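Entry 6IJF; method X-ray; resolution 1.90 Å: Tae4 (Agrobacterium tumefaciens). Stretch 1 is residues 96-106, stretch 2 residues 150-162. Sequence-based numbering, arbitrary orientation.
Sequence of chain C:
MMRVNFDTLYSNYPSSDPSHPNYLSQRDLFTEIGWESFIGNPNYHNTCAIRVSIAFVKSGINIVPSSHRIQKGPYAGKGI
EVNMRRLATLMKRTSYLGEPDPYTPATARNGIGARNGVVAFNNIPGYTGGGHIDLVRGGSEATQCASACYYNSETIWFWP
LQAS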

ATOM      1  N   TYR C  96      -2.913  37.227  -2.928  1.00 53.40           N
ATOM      2  CA  TYR C  96      -3.206  35.970  -2.195  1.00 49.28           C
ATOM      3  C   TYR C  96      -1.919  35.509  -1.502  1.00 55.54           C
ATOM      4  O   TYR C  96      -1.545  36.144  -0.501  1.00 48.55           O
ATOM      5  CB  TYR C  96      -3.894  34.959  -3.119  1.00 48.60           C
ATOM      6  CG  TYR C  96      -5.358  35.251  -3.314  1.00 50.92           C
ATOM      7  CD1 TYR C  96      -6.288  34.868  -2.359  1.00 42.94           C
ATOM      8  CD2 TYR C  96      -5.806  35.941  -4.425  1.00 48.49           C
ATOM      9  CE1 TYR C  96      -7.638  35.139  -2.526  1.00 50.38           C
ATOM     10  CE2 TYR C  96      -7.151  36.244  -4.591  1.00 54.04           C
ATOM     11  CZ  TYR C  96      -8.071  35.827  -3.647  1.00 45.89           C
ATOM     12  OH  TYR C  96      -9.398  36.086  -3.799  1.00 48.64           O
ATOM     13  N   LEU C  97      -1.261  34.453  -2.000  1.00 46.40           N
ATOM     14  CA  LEU C  97      -0.107  33.833  -1.301  1.00 48.17           C
ATOM     15  C   LEU C  97       1.226  34.279  -1.909  1.00 51.05           C
ATOM     16  O   LEU C  97       2.265  34.073  -1.231  1.00 49.63           O
ATOM     17  CB  LEU C  97      -0.275  32.318  -1.365  1.00 51.88           C
ATOM     18  CG  LEU C  97      -0.911  31.608  -0.173  1.00 56.94           C
ATOM     19  CD1 LEU C  97      -2.056  32.392   0.419  1.00 56.86           C
ATOM     20  CD2 LEU C  97      -1.329  30.188  -0.550  1.00 53.15           C
ATOM     21  N   GLY C  98       1.199  34.829  -3.123  1.00 46.96           N
ATOM     22  CA  GLY C  98       2.422  35.243  -3.835  1.00 51.38           C
ATOM     23  C   GLY C  98       3.160  34.060  -4.451  1.00 47.32           C
ATOM     24  O   GLY C  98       2.517  32.998  -4.655  1.00 42.05           O
ATOM     25  N   GLU C  99       4.440  34.241  -4.772  1.00 45.76           N
ATOM     26  CA  GLU C  99       5.264  33.248  -5.492  1.00 54.67           C
ATOM     27  C   GLU C  99       5.482  32.061  -4.562  1.00 44.71           C
ATOM     28  O   GLU C  99       5.922  32.231  -3.425  1.00 41.76           O
ATOM     29  CB  GLU C  99       6.619  33.826  -5.948  1.00 56.05           C
ATOM     30  CG  GLU C  99       6.500  34.736  -7.167  1.00 66.81           C
ATOM     31  CD  GLU C  99       5.699  34.187  -8.344  1.00 72.42           C
ATOM     32  OE1 GLU C  99       5.969  33.038  -8.784  1.00 80.04           O
ATOM     33  OE2 GLU C  99       4.803  34.915  -8.837  1.00 86.91           O
ATOM     34  N   PRO C 100       5.182  30.841  -5.030  1.00 42.87           N
ATOM     35  CA  PRO C 100       5.470  29.636  -4.243  1.00 39.93           C
ATOM     36  C   PRO C 100       6.941  29.227  -4.420  1.00 46.62           C
ATOM     37  O   PRO C 100       7.580  29.723  -5.317  1.00 42.82           O
ATOM     38  CB  PRO C 100       4.530  28.608  -4.876  1.00 41.46           C
ATOM     39  CG  PRO C 100       4.619  28.995  -6.341  1.00 39.07           C
ATOM     40  CD  PRO C 100       4.565  30.531  -6.323  1.00 39.46           C
ATOM     41  N   ASP C 101       7.424  28.302  -3.593  1.00 45.64           N
ATOM     42  CA  ASP C 101       8.712  27.592  -3.813  1.00 46.04           C
ATOM     43  C   ASP C 101       8.442  26.449  -4.787  1.00 42.35           C
ATOM     44  O   ASP C 101       7.700  25.533  -4.438  1.00 41.46           O
ATOM     45  CB  ASP C 101       9.272  27.072  -2.481  1.00 48.32           C
ATOM     46  CG  ASP C 101       9.577  28.151  -1.455  1.00 45.49           C
ATOM     47  OD1 ASP C 101       9.790  29.275  -1.876  1.00 44.62           O
ATOM     48  OD2 ASP C 101       9.665  27.829  -0.269  1.00 51.31           O
ATOM     49  N   PRO C 102       9.000  26.436  -6.026  1.00 41.43           N
ATOM     50  CA  PRO C 102       8.832  25.294  -6.926  1.00 40.73           C
ATOM     51  C   PRO C 102       9.804  24.147  -6.605  1.00 40.33           C
ATOM     52  O   PRO C 102      10.968  24.407  -6.370  1.00 45.92           O
ATOM     53  CB  PRO C 102       9.097  25.870  -8.325  1.00 42.22           C
ATOM     54  CG  PRO C 102       9.651  27.274  -8.146  1.00 45.07           C
ATOM     55  CD  PRO C 102       9.789  27.510  -6.651  1.00 44.91           C
ATOM     56  N   TYR C 103       9.305  22.913  -6.585  1.00 40.23           N
ATOM     57  CA  TYR C 103      10.108  21.701  -6.336  1.00 40.37           C
ATOM     58  C   TYR C 103       9.811  20.637  -7.388  1.00 46.01           C
ATOM     59  O   TYR C 103       8.900  20.785  -8.268  1.00 43.48           O
ATOM     60  CB  TYR C 103       9.845  21.157  -4.932  1.00 41.59           C
ATOM     61  CG  TYR C 103      10.317  22.059  -3.834  1.00 40.53           C
ATOM     62  CD1 TYR C 103      11.661  22.206  -3.583  1.00 40.56           C
ATOM     63  CD2 TYR C 103       9.424  22.798  -3.063  1.00 40.61           C
ATOM     64  CE1 TYR C 103      12.128  23.078  -2.613  1.00 41.52           C
ATOM     65  CE2 TYR C 103       9.863  23.629  -2.042  1.00 39.22           C
ATOM     66  CZ  TYR C 103      11.230  23.795  -1.840  1.00 44.59           C
ATOM     67  OH  TYR C 103      11.722  24.597  -0.850  1.00 46.04           O
ATOM     68  N   THR C 104      10.614  19.576  -7.289  1.00 46.68           N
ATOM     69  CA  THR C 104      10.506  18.320  -8.067  1.00 47.33           C
ATOM     70  C   THR C 104      10.160  17.194  -7.111  1.00 41.80           C
ATOM     71  O   THR C 104      10.366  17.304  -5.904  1.00 43.35           O
ATOM     72  CB  THR C 104      11.838  18.041  -8.773  1.00 46.63           C
ATOM     73  OG1 THR C 104      12.846  17.845  -7.770  1.00 44.19           O
ATOM     74  CG2 THR C 104      12.185  19.164  -9.718  1.00 47.88           C
ATOM     75  N   PRO C 105       9.648  16.054  -7.610  1.00 45.37           N
ATOM     76  CA  PRO C 105       9.396  14.913  -6.745  1.00 47.08           C
ATOM     77  C   PRO C 105      10.574  14.557  -5.824  1.00 44.14           C
ATOM     78  O   PRO C 105      10.328  14.227  -4.682  1.00 40.77           O
ATOM     79  CB  PRO C 105       9.159  13.751  -7.733  1.00 50.40           C
ATOM     80  CG  PRO C 105       8.726  14.413  -9.028  1.00 53.76           C
ATOM     81  CD  PRO C 105       9.280  15.816  -9.012  1.00 51.32           C
ATOM     82  N   ALA C 106      11.831  14.603  -6.317  1.00 40.30           N
ATOM     83  CA  ALA C 106      12.992  14.170  -5.502  1.00 48.30           C
ATOM     84  C   ALA C 106      13.339  15.241  -4.453  1.00 46.66           C
ATOM     85  O   ALA C 106      14.079  14.880  -3.508  1.00 48.14           O
ATOM     86  CB  ALA C 106      14.199  13.843  -6.361  1.00 52.93           C
ATOM     87  N   TYR C 150       0.676  13.789  -4.407  1.00 41.08           N
ATOM     88  CA  TYR C 150       0.956  13.226  -5.757  1.00 41.70           C
ATOM     89  C   TYR C 150       2.394  13.577  -6.146  1.00 46.08           C
ATOM     90  O   TYR C 150       2.633  14.444  -6.984  1.00 43.64           O
ATOM     91  CB  TYR C 150      -0.032  13.753  -6.793  1.00 39.56           C
ATOM     92  CG  TYR C 150      -1.385  13.120  -6.678  1.00 39.99           C
ATOM     93  CD1 TYR C 150      -1.646  11.893  -7.266  1.00 40.50           C
ATOM     94  CD2 TYR C 150      -2.397  13.737  -5.963  1.00 38.80           C
ATOM     95  CE1 TYR C 150      -2.897  11.311  -7.185  1.00 39.17           C
ATOM     96  CE2 TYR C 150      -3.647  13.154  -5.863  1.00 38.13           C
ATOM     97  CZ  TYR C 150      -3.904  11.951  -6.490  1.00 42.20           C
ATOM     98  OH  TYR C 150      -5.123  11.373  -6.339  1.00 44.13           O
ATOM     99  N   TYR C 151       3.357  12.950  -5.488  1.00 45.29           N
ATOM    100  CA  TYR C 151       4.790  13.172  -5.778  1.00 49.41           C
ATOM    101  C   TYR C 151       5.130  12.596  -7.157  1.00 50.44           C
ATOM    102  O   TYR C 151       6.180  12.943  -7.661  1.00 66.22           O
ATOM    103  CB  TYR C 151       5.668  12.570  -4.686  1.00 46.31           C
ATOM    104  CG  TYR C 151       5.856  13.414  -3.459  1.00 45.18           C
ATOM    105  CD1 TYR C 151       4.806  13.684  -2.590  1.00 44.92           C
ATOM    106  CD2 TYR C 151       7.113  13.877  -3.116  1.00 51.40           C
ATOM    107  CE1 TYR C 151       4.994  14.432  -1.448  1.00 50.48           C
ATOM    108  CE2 TYR C 151       7.317  14.609  -1.971  1.00 49.83           C
ATOM    109  CZ  TYR C 151       6.260  14.888  -1.123  1.00 50.40           C
ATOM    110  OH  TYR C 151       6.467  15.623   0.013  1.00 52.56           O
ATOM    111  N   ASN C 152       4.204  11.911  -7.833  1.00 59.12           N
ATOM    112  CA  ASN C 152       4.429  11.448  -9.229  1.00 64.95           C
ATOM    113  C   ASN C 152       4.251  12.629 -10.203  1.00 64.02           C
ATOM    114  O   ASN C 152       4.381  12.409 -11.403  1.00 75.71           O
ATOM    115  CB  ASN C 152       3.560  10.232  -9.593  1.00 65.28           C
ATOM    116  CG  ASN C 152       2.065  10.470  -9.523  1.00 69.64           C
ATOM    117  OD1 ASN C 152       1.592  11.221  -8.672  1.00 66.76           O
ATOM    118  ND2 ASN C 152       1.305   9.798 -10.375  1.00 66.87           N
ATOM    119  N   SER C 153       4.038  13.848  -9.713  1.00 59.95           N
ATOM    120  CA  SER C 153       3.749  15.032 -10.552  1.00 48.56           C
ATOM    121  C   SER C 153       5.054  15.594 -11.134  1.00 48.83           C
ATOM    122  O   SER C 153       6.133  15.297 -10.600  1.00 54.79           O
ATOM    123  CB  SER C 153       2.930  16.062  -9.783  1.00 48.74           C
ATOM    124  OG  SER C 153       3.730  16.776  -8.863  1.00 48.98           O
ATOM    125  N   GLU C 154       4.938  16.405 -12.184  1.00 48.71           N
ATOM    126  CA  GLU C 154       6.073  17.050 -12.904  1.00 53.60           C
ATOM    127  C   GLU C 154       6.731  18.124 -12.024  1.00 52.94           C
ATOM    128  O   GLU C 154       7.980  18.120 -11.881  1.00 50.65           O
ATOM    129  CB  GLU C 154       5.564  17.649 -14.212  1.00 62.84           C
ATOM    130  CG  GLU C 154       6.625  18.374 -15.022  1.00 69.20           C
ATOM    131  CD  GLU C 154       6.126  18.863 -16.376  1.00 80.43           C
ATOM    132  OE1 GLU C 154       5.061  19.519 -16.416  1.00 71.88           O
ATOM    133  OE2 GLU C 154       6.805  18.597 -17.404  1.00 94.78           O
ATOM    134  N   THR C 155       5.938  19.048 -11.483  1.00 43.30           N
ATOM    135  CA  THR C 155       6.427  20.093 -10.555  1.00 44.48           C
ATOM    136  C   THR C 155       5.489  20.141  -9.357  1.00 45.75           C
ATOM    137  O   THR C 155       4.315  19.728  -9.466  1.00 42.31           O
ATOM    138  CB  THR C 155       6.574  21.482 -11.193  1.00 48.38           C
ATOM    139  OG1 THR C 155       5.275  21.982 -11.492  1.00 46.60           O
ATOM    140  CG2 THR C 155       7.395  21.489 -12.469  1.00 48.46           C
ATOM    141  N   ILE C 156       6.036  20.584  -8.243  1.00 39.70           N
ATOM    142  CA  ILE C 156       5.297  20.751  -6.977  1.00 38.80           C
ATOM    143  C   ILE C 156       5.525  22.184  -6.521  1.00 40.68           C
ATOM    144  O   ILE C 156       6.702  22.582  -6.395  1.00 40.61           O
ATOM    145  CB  ILE C 156       5.786  19.706  -5.972  1.00 40.83           C
ATOM    146  CG1 ILE C 156       5.549  18.303  -6.539  1.00 41.51           C
ATOM    147  CG2 ILE C 156       5.147  19.931  -4.614  1.00 38.86           C
ATOM    148  CD1 ILE C 156       6.234  17.206  -5.800  1.00 44.84           C
ATOM    149  N   TRP C 157       4.441  22.926  -6.302  1.00 35.84           N
ATOM    150  CA  TRP C 157       4.533  24.295  -5.750  1.00 36.32           C
ATOM    151  C   TRP C 157       4.158  24.243  -4.280  1.00 39.55           C
ATOM    152  O   TRP C 157       3.095  23.682  -3.935  1.00 39.92           O
ATOM    153  CB  TRP C 157       3.639  25.271  -6.508  1.00 39.43           C
ATOM    154  CG  TRP C 157       4.009  25.488  -7.936  1.00 47.27           C
ATOM    155  CD1 TRP C 157       5.192  25.192  -8.545  1.00 48.55           C
ATOM    156  CD2 TRP C 157       3.196  26.144  -8.920  1.00 45.97           C
ATOM    157  NE1 TRP C 157       5.156  25.592  -9.850  1.00 46.40           N
ATOM    158  CE2 TRP C 157       3.945  26.178 -10.112  1.00 52.09           C
ATOM    159  CE3 TRP C 157       1.913  26.699  -8.911  1.00 48.48           C
ATOM    160  CZ2 TRP C 157       3.451  26.753 -11.285  1.00 48.92           C
ATOM    161  CZ3 TRP C 157       1.417  27.251 -10.069  1.00 53.79           C
ATOM    162  CH2 TRP C 157       2.177  27.276 -11.241  1.00 57.44           C
ATOM    163  N   PHE C 158       4.976  24.852  -3.445  1.00 35.02           N
ATOM    164  CA  PHE C 158       4.716  24.975  -1.991  1.00 36.89           C
ATOM    165  C   PHE C 158       4.647  26.450  -1.600  1.00 38.70           C
ATOM    166  O   PHE C 158       5.614  27.196  -1.837  1.00 41.02           O
ATOM    167  CB  PHE C 158       5.804  24.246  -1.213  1.00 35.32           C
ATOM    168  CG  PHE C 158       5.600  24.301   0.267  1.00 34.92           C
ATOM    169  CD1 PHE C 158       4.393  23.930   0.815  1.00 34.49           C
ATOM    170  CD2 PHE C 158       6.605  24.768   1.108  1.00 41.97           C
ATOM    171  CE1 PHE C 158       4.178  24.021   2.182  1.00 34.06           C
ATOM    172  CE2 PHE C 158       6.392  24.852   2.476  1.00 41.28           C
ATOM    173  CZ  PHE C 158       5.182  24.467   3.011  1.00 36.14           C
ATOM    174  N   TRP C 159       3.547  26.839  -0.959  1.00 39.70           N
ATOM    175  CA  TRP C 159       3.383  28.157  -0.275  1.00 40.07           C
ATOM    176  C   TRP C 159       3.430  27.954   1.235  1.00 43.20           C
ATOM    177  O   TRP C 159       2.451  27.508   1.832  1.00 37.91           O
ATOM    178  CB  TRP C 159       2.051  28.781  -0.659  1.00 40.99           C
ATOM    179  CG  TRP C 159       1.842  29.128  -2.099  1.00 39.31           C
ATOM    180  CD1 TRP C 159       2.116  30.328  -2.675  1.00 40.05           C
ATOM    181  CD2 TRP C 159       1.171  28.351  -3.112  1.00 37.18           C
ATOM    182  NE1 TRP C 159       1.695  30.343  -3.974  1.00 38.70           N
ATOM    183  CE2 TRP C 159       1.071  29.165  -4.262  1.00 37.13           C
ATOM    184  CE3 TRP C 159       0.628  27.067  -3.167  1.00 35.75           C
ATOM    185  CZ2 TRP C 159       0.524  28.712  -5.452  1.00 39.59           C
ATOM    186  CZ3 TRP C 159       0.056  26.638  -4.334  1.00 40.56           C
ATOM    187  CH2 TRP C 159       0.002  27.445  -5.464  1.00 39.61           C
ATOM    188  N   PRO C 160       4.555  28.258   1.919  1.00 43.47           N
ATOM    189  CA  PRO C 160       4.620  28.111   3.374  1.00 44.97           C
ATOM    190  C   PRO C 160       3.742  29.151   4.097  1.00 44.77           C
ATOM    191  O   PRO C 160       3.672  30.246   3.619  1.00 44.75           O
ATOM    192  CB  PRO C 160       6.105  28.325   3.696  1.00 44.72           C
ATOM    193  CG  PRO C 160       6.616  29.153   2.556  1.00 46.35           C
ATOM    194  CD  PRO C 160       5.812  28.753   1.336  1.00 43.81           C
ATOM    195  N   LEU C 161       3.067  28.758   5.179  1.00 48.37           N
ATOM    196  CA  LEU C 161       2.210  29.630   6.028  1.00 48.19           C
ATOM    197  C   LEU C 161       2.588  29.495   7.510  1.00 51.62           C
ATOM    198  O   LEU C 161       2.331  30.426   8.309  1.00 57.92           O
ATOM    199  CB  LEU C 161       0.752  29.221   5.818  1.00 43.42           C
ATOM    200  CG  LEU C 161       0.184  29.510   4.440  1.00 48.44           C
ATOM    201  CD1 LEU C 161      -1.253  29.061   4.404  1.00 46.95           C
ATOM    202  CD2 LEU C 161       0.313  30.987   4.059  1.00 53.79           C
ATOM    203  N   GLN C 162       3.096  28.330   7.895  1.00 47.21           N
ATOM    204  CA  GLN C 162       3.585  27.998   9.265  1.00 71.30           C
ATOM    205  C   GLN C 162       4.925  27.245   9.120  1.00 78.47           C
ATOM    206  O   GLN C 162       5.170  26.649   8.026  1.00 61.56           O
ATOM    207  CB  GLN C 162       2.547  27.125   9.997  1.00 67.20           C
ATOM    208  CG  GLN C 162       2.601  27.239  11.514  1.00 80.39           C
ATOM    209  CD  GLN C 162       1.266  26.879  12.118  1.00 78.79           C
ATOM    210  OE1 GLN C 162       0.866  25.719  12.102  1.00 75.53           O
ATOM    211  NE2 GLN C 162       0.551  27.878  12.620  1.00 80.91           N
TER

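Two antiparallel segments, Asp 101 to Tyr 103 and the strand that contains Ile 156 to Phe 158, are joined by a short ladder of backbone hydrogen bonds. Asp 101 N donates to Phe 158 O (2.8 Å) and Phe 158 N returns the bond to Asp 101 O (3.0 Å); two residues along, Tyr 103 N reaches Ile 156 O (2.6 Å) and Ile 156 N reaches Tyr 103 O (2.9 Å). Between these pairs lies Pro 102, opposite Trp 157. A proline has no amide hydrogen to give, but this is a non-hydrogen-bonded position, so none is required across this pair. Its CA instead makes a CA-H...O contact with Ile 156 O, Pro 102 CA lying 3.5 Å from that oxygen.

The side chains then alternate. Pro 102 and Trp 157 share one face of the sheet, where Pro 102 CB approaches Trp 157 CD1 at 4.0 Å. Asp 101, Tyr 103, Ile 156 and Phe 158 share the other. There Tyr 103, with chi1 in m, lays its ring along the neighbouring strand, so that Tyr 103 CE2 lies 4.2 Å from Phe 158 CB, which sits at the ring's edge. Ile 156, m at chi1 and t at chi2, extends its CD1 to within 4.0 Å of Pro 105 CA.

The most elaborate packing surrounds Trp 159. Its chi1 of -63° (m) and chi2 of -92° place the indole between Leu 97 and Pro 100, which cover opposite faces. Pro 100 CB stands 3.5 Å from the centroid of the Trp 159 five-membered ring, only 12° off the normal; Leu 97 CD2 lies 4.0 Å from the same centroid on the other side. The compact proline ring suits such close CH-pi packing, and its CG also makes an off-centre contact with the Trp 157 indole. Leu 97 has a chi1 of -96°, between wells, with chi2 at 39° (p). In the plane of the Trp 159 indole, NE1 donates to Gly 98 O at 2.9 Å, so the polar edge of a buried side chain is satisfied while its faces remain apolar. Gly 98 has a phi of 78°, a value that glycine adopts readily.

At the far end, Pro 105 packs against the backbone around a type I turn from Tyr 150 to Ser 153: Pro 105 CB is 3.1 Å from Tyr 151 O, and Pro 105 CG is 3.2 Å from Ser 153 O. The Ser 153 hydroxyl, with chi1 in p, reaches forward along its own chain, Ser 153 OG donating to Thr 155 O at 3.1 Å.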